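Local coordinates for protein cytosol aminopeptidase (Staphylococcus aureus subsp. aureus, PDB 3KZW) that probably removes amino acids one at a time from the N-terminus of peptides, as a metal-dependent leucyl aminopeptidase of the cytosol, at residues K104-W115 with L132-D142. Sequence-based numbering, arbitrary orientation.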
ATOM      1  N   LYS A 104      40.171 -34.794  -4.825  1.00  2.67           N
ATOM      2  CA  LYS A 104      40.880 -34.081  -3.762  1.00  2.68           C
ATOM      3  C   LYS A 104      39.963 -33.070  -3.078  1.00  2.67           C
ATOM      4  O   LYS A 104      39.973 -32.942  -1.852  1.00  2.67           O
ATOM      5  CB  LYS A 104      42.112 -33.352  -4.313  1.00  2.68           C
ATOM      6  CG  LYS A 104      43.148 -34.233  -4.991  1.00  2.69           C
ATOM      7  CD  LYS A 104      44.309 -33.389  -5.513  1.00  2.74           C
ATOM      8  CE  LYS A 104      45.159 -34.141  -6.534  1.00  2.78           C
ATOM      9  NZ  LYS A 104      46.000 -35.211  -5.922  1.00  2.73           N
ATOM     10  N   THR A 105      39.170 -32.360  -3.881  1.00  2.69           N
ATOM     11  CA  THR A 105      38.316 -31.277  -3.389  1.00  2.68           C
ATOM     12  C   THR A 105      36.831 -31.645  -3.437  1.00  2.67           C
ATOM     13  O   THR A 105      35.997 -30.852  -3.885  1.00  2.79           O
ATOM     14  CB  THR A 105      38.558 -29.964  -4.178  1.00  2.68           C
ATOM     15  OG1 THR A 105      38.360 -30.196  -5.578  1.00  2.68           O
ATOM     16  CG2 THR A 105      39.973 -29.441  -3.943  1.00  2.67           C
ATOM     17  N   ARG A 106      36.509 -32.850  -2.969  1.00  2.64           N
ATOM     18  CA  ARG A 106      35.128 -33.333  -2.966  1.00  2.65           C
ATOM     19  C   ARG A 106      34.489 -33.207  -1.581  1.00  2.67           C
ATOM     20  O   ARG A 106      34.813 -33.961  -0.662  1.00  2.72           O
ATOM     21  CB  ARG A 106      35.054 -34.775  -3.478  1.00  2.64           C
ATOM     22  CG  ARG A 106      33.641 -35.249  -3.799  1.00  2.65           C
ATOM     23  CD  ARG A 106      33.632 -36.614  -4.470  1.00  2.67           C
ATOM     24  NE  ARG A 106      34.058 -37.687  -3.571  1.00  2.74           N
ATOM     25  CZ  ARG A 106      33.885 -38.987  -3.807  1.00  2.65           C
ATOM     26  NH1 ARG A 106      33.284 -39.395  -4.916  1.00  2.62           N
ATOM     27  NH2 ARG A 106      34.307 -39.882  -2.927  1.00  2.63           N
ATOM     28  N   SER A 107      33.576 -32.249  -1.451  1.00  2.69           N
ATOM     29  CA  SER A 107      32.897 -31.967  -0.188  1.00  2.62           C
ATOM     30  C   SER A 107      31.741 -32.932   0.066  1.00  2.62           C
ATOM     31  O   SER A 107      31.392 -33.737  -0.802  1.00  2.61           O
ATOM     32  CB  SER A 107      32.385 -30.524  -0.180  1.00  2.66           C
ATOM     33  OG  SER A 107      31.471 -30.300  -1.244  1.00  2.60           O
ATOM     34  N   TYR A 108      31.156 -32.847   1.260  1.00  2.61           N
ATOM     35  CA  TYR A 108      29.974 -33.633   1.612  1.00  2.61           C
ATOM     36  C   TYR A 108      28.760 -33.204   0.786  1.00  2.61           C
ATOM     37  O   TYR A 108      27.915 -34.031   0.432  1.00  2.57           O
ATOM     38  CB  TYR A 108      29.676 -33.522   3.111  1.00  2.62           C
ATOM     39  CG  TYR A 108      28.458 -34.300   3.568  1.00  2.59           C
ATOM     40  CD1 TYR A 108      28.504 -35.686   3.711  1.00  2.63           C
ATOM     41  CD2 TYR A 108      27.262 -33.647   3.865  1.00  2.65           C
ATOM     42  CE1 TYR A 108      27.388 -36.405   4.131  1.00  2.64           C
ATOM     43  CE2 TYR A 108      26.138 -34.355   4.286  1.00  2.69           C
ATOM     44  CZ  TYR A 108      26.208 -35.732   4.417  1.00  2.72           C
ATOM     45  OH  TYR A 108      25.097 -36.433   4.836  1.00  2.72           O
ATOM     46  N   GLN A 109      28.683 -31.909   0.484  1.00  2.64           N
ATOM     47  CA  GLN A 109      27.648 -31.366  -0.398  1.00  2.65           C
ATOM     48  C   GLN A 109      27.731 -32.009  -1.784  1.00  2.65           C
ATOM     49  O   GLN A 109      26.710 -32.389  -2.357  1.00  2.62           O
ATOM     50  CB  GLN A 109      27.779 -29.844  -0.506  1.00  2.64           C
ATOM     51  CG  GLN A 109      26.654 -29.164  -1.279  1.00  2.67           C
ATOM     52  CD  GLN A 109      26.932 -27.695  -1.548  1.00  2.70           C
ATOM     53  OE1 GLN A 109      26.251 -26.817  -1.018  1.00  2.60           O
ATOM     54  NE2 GLN A 109      27.943 -27.423  -2.370  1.00  2.71           N
ATOM     55  N   ASP A 110      28.953 -32.131  -2.304  1.00  2.67           N
ATOM     56  CA  ASP A 110      29.202 -32.798  -3.582  1.00  2.63           C
ATOM     57  C   ASP A 110      28.665 -34.228  -3.575  1.00  2.64           C
ATOM     58  O   ASP A 110      28.022 -34.648  -4.534  1.00  2.64           O
ATOM     59  CB  ASP A 110      30.698 -32.790  -3.927  1.00  2.62           C
ATOM     60  CG  ASP A 110      31.227 -31.396  -4.259  1.00  2.71           C
ATOM     61  OD1 ASP A 110      30.450 -30.549  -4.754  1.00  2.70           O
ATOM     62  OD2 ASP A 110      32.434 -31.149  -4.033  1.00  2.73           O
ATOM     63  N   MET A 111      28.916 -34.958  -2.486  1.00  2.65           N
ATOM     64  CA  MET A 111      28.428 -36.334  -2.325  1.00  2.65           C
ATOM     65  C   MET A 111      26.901 -36.403  -2.365  1.00  2.65           C
ATOM     66  O   MET A 111      26.335 -37.315  -2.968  1.00  2.66           O
ATOM     67  CB  MET A 111      28.946 -36.960  -1.022  1.00  2.71           C
ATOM     68  CG  MET A 111      30.448 -37.226  -0.968  1.00  2.80           C
ATOM     69  SD  MET A 111      30.978 -37.750   0.691  1.00  3.95           S
ATOM     70  CE  MET A 111      32.757 -37.433   0.648  1.00  2.84           C
ATOM     71  N   LEU A 112      26.242 -35.436  -1.725  1.00  2.69           N
ATOM     72  CA  LEU A 112      24.779 -35.339  -1.748  1.00  2.64           C
ATOM     73  C   LEU A 112      24.257 -35.039  -3.154  1.00  2.61           C
ATOM     74  O   LEU A 112      23.221 -35.560  -3.565  1.00  2.55           O
ATOM     75  CB  LEU A 112      24.282 -34.277  -0.764  1.00  2.59           C
ATOM     76  CG  LEU A 112      24.460 -34.512   0.737  1.00  2.62           C
ATOM     77  CD1 LEU A 112      23.991 -33.295   1.511  1.00  2.58           C
ATOM     78  CD2 LEU A 112      23.718 -35.756   1.209  1.00  2.65           C
ATOM     79  N   LYS A 113      24.989 -34.199  -3.876  1.00  2.62           N
ATOM     80  CA  LYS A 113      24.659 -33.852  -5.253  1.00  2.63           C
ATOM     81  C   LYS A 113      24.867 -35.047  -6.190  1.00  2.64           C
ATOM     82  O   LYS A 113      24.075 -35.261  -7.106  1.00  2.61           O
ATOM     83  CB  LYS A 113      25.496 -32.652  -5.711  1.00  2.63           C
ATOM     84  CG  LYS A 113      24.999 -31.984  -6.987  1.00  2.72           C
ATOM     85  CD  LYS A 113      25.882 -30.813  -7.403  1.00  2.76           C
ATOM     86  CE  LYS A 113      25.598 -29.558  -6.584  1.00  2.81           C
ATOM     87  NZ  LYS A 113      26.516 -28.441  -6.949  1.00  2.83           N
ATOM     88  N   ILE A 114      25.931 -35.816  -5.944  1.00  2.67           N
ATOM     89  CA  ILE A 114      26.264 -36.997  -6.746  1.00  2.61           C
ATOM     90  C   ILE A 114      25.205 -38.090  -6.595  1.00  2.60           C
ATOM     91  O   ILE A 114      24.619 -38.521  -7.588  1.00  2.61           O
ATOM     92  CB  ILE A 114      27.680 -37.555  -6.405  1.00  2.63           C
ATOM     93  CG1 ILE A 114      28.768 -36.600  -6.900  1.00  2.63           C
ATOM     94  CG2 ILE A 114      27.891 -38.937  -7.019  1.00  2.59           C
ATOM     95  CD1 ILE A 114      30.092 -36.740  -6.169  1.00  2.61           C
ATOM     96  N   TRP A 115      24.962 -38.526  -5.360  1.00  2.61           N
ATOM     97  CA  TRP A 115      23.967 -39.568  -5.085  1.00  2.63           C
ATOM     98  C   TRP A 115      22.552 -39.087  -5.401  1.00  2.66           C
ATOM     99  O   TRP A 115      21.728 -39.851  -5.909  1.00  2.63           O
ATOM    100  CB  TRP A 115      24.046 -40.045  -3.631  1.00  2.60           C
ATOM    101  CG  TRP A 115      25.296 -40.800  -3.285  1.00  2.68           C
ATOM    102  CD1 TRP A 115      26.254 -40.431  -2.381  1.00  2.65           C
ATOM    103  CD2 TRP A 115      25.723 -42.059  -3.828  1.00  2.72           C
ATOM    104  NE1 TRP A 115      27.249 -41.376  -2.331  1.00  2.61           N
ATOM    105  CE2 TRP A 115      26.951 -42.385  -3.208  1.00  2.66           C
ATOM    106  CE3 TRP A 115      25.190 -42.940  -4.781  1.00  2.67           C
ATOM    107  CZ2 TRP A 115      27.654 -43.558  -3.508  1.00  2.68           C
ATOM    108  CZ3 TRP A 115      25.891 -44.104  -5.081  1.00  2.66           C
ATOM    109  CH2 TRP A 115      27.110 -44.400  -4.444  1.00  2.71           C
ATOM    110  N   LEU A 132      26.011 -51.602  -9.581  1.00  2.71           N
ATOM    111  CA  LEU A 132      26.629 -50.382  -9.070  1.00  2.68           C
ATOM    112  C   LEU A 132      28.063 -50.677  -8.629  1.00  2.67           C
ATOM    113  O   LEU A 132      28.292 -51.416  -7.671  1.00  2.68           O
ATOM    114  CB  LEU A 132      25.789 -49.787  -7.928  1.00  2.64           C
ATOM    115  CG  LEU A 132      26.228 -48.518  -7.184  1.00  2.67           C
ATOM    116  CD1 LEU A 132      26.736 -47.443  -8.119  1.00  2.76           C
ATOM    117  CD2 LEU A 132      25.075 -47.977  -6.354  1.00  2.77           C
ATOM    118  N   LEU A 133      29.020 -50.104  -9.354  1.00  2.66           N
ATOM    119  CA  LEU A 133      30.438 -50.278  -9.053  1.00  2.65           C
ATOM    120  C   LEU A 133      30.872 -49.306  -7.956  1.00  2.66           C
ATOM    121  O   LEU A 133      31.345 -48.199  -8.230  1.00  2.63           O
ATOM    122  CB  LEU A 133      31.282 -50.112 -10.323  1.00  2.64           C
ATOM    123  CG  LEU A 133      31.582 -51.352 -11.180  1.00  2.67           C
ATOM    124  CD1 LEU A 133      30.342 -52.177 -11.497  1.00  2.67           C
ATOM    125  CD2 LEU A 133      32.293 -50.956 -12.465  1.00  2.62           C
ATOM    126  N   MET A 134      30.705 -49.744  -6.710  1.00  2.64           N
ATOM    127  CA  MET A 134      30.916 -48.901  -5.534  1.00  2.65           C
ATOM    128  C   MET A 134      32.359 -48.399  -5.382  1.00  2.68           C
ATOM    129  O   MET A 134      32.583 -47.307  -4.851  1.00  2.71           O
ATOM    130  CB  MET A 134      30.451 -49.639  -4.269  1.00  2.66           C
ATOM    131  CG  MET A 134      30.316 -48.768  -3.017  1.00  2.66           C
ATOM    132  SD  MET A 134      29.248 -47.316  -3.208  1.00  2.93           S
ATOM    133  CE  MET A 134      27.622 -48.072  -3.227  1.00  2.82           C
ATOM    134  N   ASP A 135      33.322 -49.190  -5.857  1.00  2.66           N
ATOM    135  CA  ASP A 135      34.741 -48.838  -5.775  1.00  2.65           C
ATOM    136  C   ASP A 135      35.101 -47.562  -6.534  1.00  2.67           C
ATOM    137  O   ASP A 135      36.093 -46.905  -6.210  1.00  2.73           O
ATOM    138  CB  ASP A 135      35.615 -49.999  -6.262  1.00  2.66           C
ATOM    139  CG  ASP A 135      35.597 -51.192  -5.316  1.00  2.73           C
ATOM    140  OD1 ASP A 135      35.092 -51.066  -4.178  1.00  2.73           O
ATOM    141  OD2 ASP A 135      36.101 -52.262  -5.714  1.00  2.74           O
ATOM    142  N   SER A 136      34.294 -47.216  -7.535  1.00  2.64           N
ATOM    143  CA  SER A 136      34.513 -46.011  -8.331  1.00  2.65           C
ATOM    144  C   SER A 136      34.047 -44.750  -7.605  1.00  2.67           C
ATOM    145  O   SER A 136      34.357 -43.635  -8.029  1.00  2.70           O
ATOM    146  CB  SER A 136      33.818 -46.130  -9.694  1.00  2.68           C
ATOM    147  OG  SER A 136      32.407 -46.165  -9.560  1.00  2.66           O
ATOM    148  N   PHE A 137      33.301 -44.935  -6.518  1.00  2.67           N
ATOM    149  CA  PHE A 137      32.785 -43.823  -5.718  1.00  2.69           C
ATOM    150  C   PHE A 137      33.649 -43.532  -4.492  1.00  2.73           C
ATOM    151  O   PHE A 137      33.597 -42.433  -3.937  1.00  2.76           O
ATOM    152  CB  PHE A 137      31.345 -44.106  -5.282  1.00  2.68           C
ATOM    153  CG  PHE A 137      30.342 -43.996  -6.395  1.00  2.68           C
ATOM    154  CD1 PHE A 137      30.111 -45.066  -7.253  1.00  2.64           C
ATOM    155  CD2 PHE A 137      29.624 -42.822  -6.583  1.00  2.62           C
ATOM    156  CE1 PHE A 137      29.189 -44.968  -8.280  1.00  2.60           C
ATOM    157  CE2 PHE A 137      28.695 -42.716  -7.611  1.00  2.68           C
ATOM    158  CZ  PHE A 137      28.478 -43.793  -8.460  1.00  2.64           C
ATOM    159  N   ILE A 138      34.439 -44.524  -4.084  1.00  2.74           N
ATOM    160  CA  ILE A 138      35.282 -44.431  -2.896  1.00  2.77           C
ATOM    161  C   ILE A 138      36.711 -44.089  -3.287  1.00  2.88           C
ATOM    162  O   ILE A 138      37.317 -44.761  -4.124  1.00  2.87           O
ATOM    163  CB  ILE A 138      35.263 -45.753  -2.094  1.00  2.77           C
ATOM    164  CG1 ILE A 138      33.821 -46.148  -1.754  1.00  2.74           C
ATOM    165  CG2 ILE A 138      36.120 -45.638  -0.827  1.00  2.68           C
ATOM    166  CD1 ILE A 138      33.616 -47.642  -1.561  1.00  2.79           C
ATOM    167  N   SER A 139      37.242 -43.035  -2.678  1.00  3.02           N
ATOM    168  CA  SER A 139      38.600 -42.607  -2.967  1.00  3.13           C
ATOM    169  C   SER A 139      39.495 -42.764  -1.753  1.00  3.20           C
ATOM    170  O   SER A 139      39.027 -43.031  -0.642  1.00  3.28           O
ATOM    171  CB  SER A 139      38.621 -41.156  -3.457  1.00  3.13           C
ATOM    172  OG  SER A 139      38.375 -40.255  -2.392  1.00  3.28           O
ATOM    173  N   LYS A 140      40.790 -42.596  -1.990  1.00  3.31           N
ATOM    174  CA  LYS A 140      41.803 -42.551  -0.946  1.00  3.34           C
ATOM    175  C   LYS A 140      41.582 -41.366   0.005  1.00  3.35           C
ATOM    176  O   LYS A 140      42.053 -41.382   1.142  1.00  3.34           O
ATOM    177  CB  LYS A 140      43.193 -42.465  -1.595  1.00  3.34           C
ATOM    178  CG  LYS A 140      43.297 -41.402  -2.703  1.00  3.57           C
ATOM    179  CD  LYS A 140      44.630 -41.416  -3.446  1.00  4.02           C
ATOM    180  CE  LYS A 140      44.619 -42.365  -4.633  1.00  4.42           C
ATOM    181  NZ  LYS A 140      45.652 -42.001  -5.641  1.00  4.54           N
ATOM    182  N   TYR A 141      40.846 -40.356  -0.465  1.00  3.45           N
ATOM    183  CA  TYR A 141      40.694 -39.080   0.245  1.00  3.53           C
ATOM    184  C   TYR A 141      39.588 -39.050   1.294  1.00  3.58           C
ATOM    185  O   TYR A 141      39.713 -38.372   2.314  1.00  3.61           O
ATOM    186  CB  TYR A 141      40.500 -37.930  -0.752  1.00  3.46           C
ATOM    187  CG  TYR A 141      41.694 -37.723  -1.652  1.00  3.53           C
ATOM    188  CD1 TYR A 141      42.878 -37.174  -1.154  1.00  3.51           C
ATOM    189  CD2 TYR A 141      41.649 -38.089  -2.994  1.00  3.61           C
ATOM    190  CE1 TYR A 141      43.987 -36.991  -1.971  1.00  3.36           C
ATOM    191  CE2 TYR A 141      42.755 -37.909  -3.821  1.00  3.84           C
ATOM    192  CZ  TYR A 141      43.919 -37.360  -3.302  1.00  3.48           C
ATOM    193  OH  TYR A 141      45.014 -37.178  -4.113  1.00  3.54           O
ATOM    194  N   ASP A 142      38.510 -39.779   1.043  1.00  3.70           N
ATOM    195  CA  ASP A 142      37.364 -39.761   1.947  1.00  3.97           C
ATOM    196  C   ASP A 142      37.222 -41.046   2.748  1.00  3.95           C
ATOM    197  O   ASP A 142      37.641 -42.120   2.308  1.00  3.82           O
ATOM    198  CB  ASP A 142      36.070 -39.451   1.187  1.00  3.95           C
ATOM    199  CG  ASP A 142      36.083 -39.987  -0.229  1.00  4.39           C
ATOM    200  OD1 ASP A 142      36.200 -41.221  -0.411  1.00  4.36           O
ATOM    201  OD2 ASP A 142      35.981 -39.163  -1.165  1.00  5.08           O
TER
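Trp115 and Phe137 form the tightly packed end of this contact, an offset stack whose ring centroids lie 4.5 Å apart with planes only 16° from parallel. Phe137 CD2 sits over one face of the indole, displaced toward the rim of its six-membered ring, whose edge receives Leu132 CD2 and the sulfur of Met134, a Met-aromatic contact with SD 3.8 Å from Trp115 CH2. Ile114 CG2 meets the edge of the Phe137 ring, and Val98 of strand 91-101 adjoins both residues.

The Arg106 guanidinium, on a chain extended until it bends at chi3 (68°), hydrogen-bonds Phe137 O end-on through NH1 and NH2, with that oxygen in its plane. NH2 also makes a salt bridge to Asp142 OD2, approached from above the carboxylate plane. Ser139 N positions Asp142, donating to OD1 at 3.1 Å.

The solvent side is thinner, resting on one exposed pair: Lys104 CA makes a CH-pi contact over the centre of the Tyr141 ring, and NZ donates to OH at 2.8 Å. Helix 108-124 and the loop leading into it close onto the end of strand 129-133 and the 3-10 turn and loop after it, in the beta-alpha-beta crossover from strand 91-101 within the N-terminal domain's mixed sheet.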